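Local coordinates for response regulator (Helicobacter pylori, PDB 2PLN), which probably acts as an orphan response regulator that binds promoter DNA to control transcription, represented here by its N-terminal receiver domain, at residues V88-S93 and D111-P116. Numbering follows the deposited sequence.
Sequences VVLVSS and DYIAKP
V91 and S93 give their backbone N and O to strand 111-114 and to K115 after it, in the alternating pattern of a parallel pair. V91 N reaches D111 O at 3.0 Å, and I113 N returns to V91 O at 2.8 Å. The alternation continues with S93 N to I113 O and ends beyond the strand, where K115 N meets S93 O at 2.7 Å; at the other end, D111 N to V89 O is weak.

Side chains meet on both faces of the sheet. On one, L90 CD2 lies 3.7 Å from D111 CB, L90 CD1 makes an apolar approach to I113 CD1, and the K115 chain passes close to S92 OG, with CG 3.0 Å away. On the other, the Y112 side chain, with CG anti to the backbone N (chi1 -177°), slants across V91 and S93: its CD2 makes apolar contact with V91 CG1 at 3.7 Å, and its OH is 3.6 Å from S93 CB.

The polar ends are satisfied by residues beyond the two strands. Y112 OH and S93 OG both bind E100, S92 OG bonds to Y117, and K115 NZ pairs with E25. D111 OD2 pairs with R126 and R130 of its own chain, while OD1 accepts Y112 N at 2.8 Å and meets R126 of the second subunit.

This parallel pairing closes the 88-93/98-106/111-114 beta-alpha-beta unit of the CheY-like fold, and the D111 carboxylate, divided between arginines of both subunits, ties the edge strand to the subunit interface.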
loop_
_atom_site.group_PDB
_atom_site.type_symbol
_atom_site.label_atom_id
_atom_site.label_comp_id
_atom_site.label_asym_id
_atom_site.label_seq_id
_atom_site.Cartn_x
_atom_site.Cartn_y
_atom_site.Cartn_z
ATOM N N VAL A 88 5.540 7.085 -8.887
ATOM C CA VAL A 88 4.714 6.212 -8.073
ATOM C C VAL A 88 3.281 6.406 -8.562
ATOM O O VAL A 88 2.834 7.547 -8.758
ATOM C CB VAL A 88 4.842 6.589 -6.581
ATOM C CG1 VAL A 88 3.938 5.743 -5.719
ATOM C CG2 VAL A 88 6.311 6.450 -6.111
ATOM N N VAL A 89 2.563 5.298 -8.738
ATOM C CA VAL A 89 1.199 5.336 -9.215
ATOM C C VAL A 89 0.249 4.680 -8.208
ATOM O O VAL A 89 0.420 3.500 -7.842
ATOM C CB VAL A 89 1.080 4.621 -10.584
ATOM C CG1 VAL A 89 -0.362 4.580 -11.025
ATOM C CG2 VAL A 89 2.018 5.282 -11.638
ATOM N N LEU A 90 -0.743 5.444 -7.769
ATOM C CA LEU A 90 -1.772 4.959 -6.815
ATOM C C LEU A 90 -3.099 4.997 -7.525
ATOM O O LEU A 90 -3.452 6.010 -8.145
ATOM C CB LEU A 90 -1.855 5.842 -5.558
ATOM C CG LEU A 90 -0.547 6.295 -4.878
ATOM C CD1 LEU A 90 -0.833 6.989 -3.538
ATOM C CD2 LEU A 90 0.438 5.085 -4.669
ATOM N N VAL A 91 -3.815 3.885 -7.478
ATOM C CA VAL A 91 -5.139 3.791 -8.102
ATOM C C VAL A 91 -6.114 3.857 -6.952
ATOM O O VAL A 91 -5.983 3.125 -5.977
ATOM C CB VAL A 91 -5.310 2.430 -8.848
ATOM C CG1 VAL A 91 -6.748 2.206 -9.267
ATOM C CG2 VAL A 91 -4.390 2.371 -10.075
ATOM N N SER A 92 -7.101 4.736 -7.069
ATOM C CA SER A 92 -8.148 4.855 -6.074
ATOM C C SER A 92 -9.510 4.619 -6.774
ATOM O O SER A 92 -9.726 5.083 -7.908
ATOM C CB SER A 92 -7.979 6.236 -5.419
ATOM O OG SER A 92 -9.153 6.688 -4.807
ATOM N N SER A 93 -10.407 3.875 -6.129
ATOM C CA SER A 93 -11.669 3.428 -6.785
ATOM C C SER A 93 -12.907 3.549 -5.872
ATOM O O SER A 93 -12.871 3.130 -4.732
ATOM C CB SER A 93 -11.505 1.981 -7.281
ATOM O OG SER A 93 -12.658 1.516 -7.973
ATOM N N ASP A 111 -0.213 1.117 -5.370
ATOM C CA ASP A 111 -1.227 0.890 -4.382
ATOM C C ASP A 111 -2.597 0.897 -5.030
ATOM O O ASP A 111 -2.775 1.364 -6.174
ATOM C CB ASP A 111 -1.130 1.975 -3.291
ATOM C CG ASP A 111 -1.508 1.462 -1.898
ATOM O OD1 ASP A 111 -2.307 0.483 -1.784
ATOM O OD2 ASP A 111 -1.061 2.012 -0.868
ATOM N N TYR A 112 -3.558 0.360 -4.294
ATOM C CA TYR A 112 -4.960 0.347 -4.684
ATOM C C TYR A 112 -5.768 0.730 -3.444
ATOM O O TYR A 112 -5.669 0.077 -2.388
ATOM C CB TYR A 112 -5.341 -1.046 -5.188
ATOM C CG TYR A 112 -6.766 -1.159 -5.694
ATOM C CD1 TYR A 112 -7.756 -1.715 -4.897
ATOM C CD2 TYR A 112 -7.129 -0.717 -6.988
ATOM C CE1 TYR A 112 -9.092 -1.841 -5.373
ATOM C CE2 TYR A 112 -8.461 -0.849 -7.458
ATOM C CZ TYR A 112 -9.423 -1.398 -6.644
ATOM O OH TYR A 112 -10.759 -1.507 -7.106
ATOM N N ILE A 113 -6.560 1.796 -3.556
ATOM C CA ILE A 113 -7.133 2.406 -2.363
ATOM C C ILE A 113 -8.633 2.521 -2.613
ATOM O O ILE A 113 -9.048 3.074 -3.618
ATOM C CB ILE A 113 -6.495 3.805 -2.116
ATOM C CG1 ILE A 113 -4.971 3.692 -1.932
ATOM C CG2 ILE A 113 -7.172 4.560 -0.925
ATOM C CD1 ILE A 113 -4.268 4.986 -2.170
ATOM N N ALA A 114 -9.450 1.957 -1.729
ATOM C CA ALA A 114 -10.898 2.107 -1.871
ATOM C C ALA A 114 -11.322 3.513 -1.471
ATOM O O ALA A 114 -10.790 4.085 -0.513
ATOM C CB ALA A 114 -11.634 1.093 -1.007
ATOM N N LYS A 115 -12.256 4.064 -2.241
ATOM C CA LYS A 115 -12.968 5.276 -1.861
ATOM C C LYS A 115 -14.335 4.859 -1.320
ATOM O O LYS A 115 -14.919 3.874 -1.809
ATOM C CB LYS A 115 -13.178 6.168 -3.073
ATOM C CG LYS A 115 -11.892 6.758 -3.591
ATOM C CD LYS A 115 -12.134 7.512 -4.881
ATOM C CE LYS A 115 -12.550 8.922 -4.609
ATOM N NZ LYS A 115 -12.942 9.549 -5.911
ATOM N N PRO A 116 -14.872 5.597 -0.352
ATOM C CA PRO A 116 -14.235 6.782 0.286
ATOM C C PRO A 116 -13.026 6.519 1.182
ATOM O O PRO A 116 -12.913 5.435 1.760
ATOM C CB PRO A 116 -15.386 7.413 1.095
ATOM C CG PRO A 116 -16.414 6.362 1.233
ATOM C CD PRO A 116 -16.238 5.345 0.146
#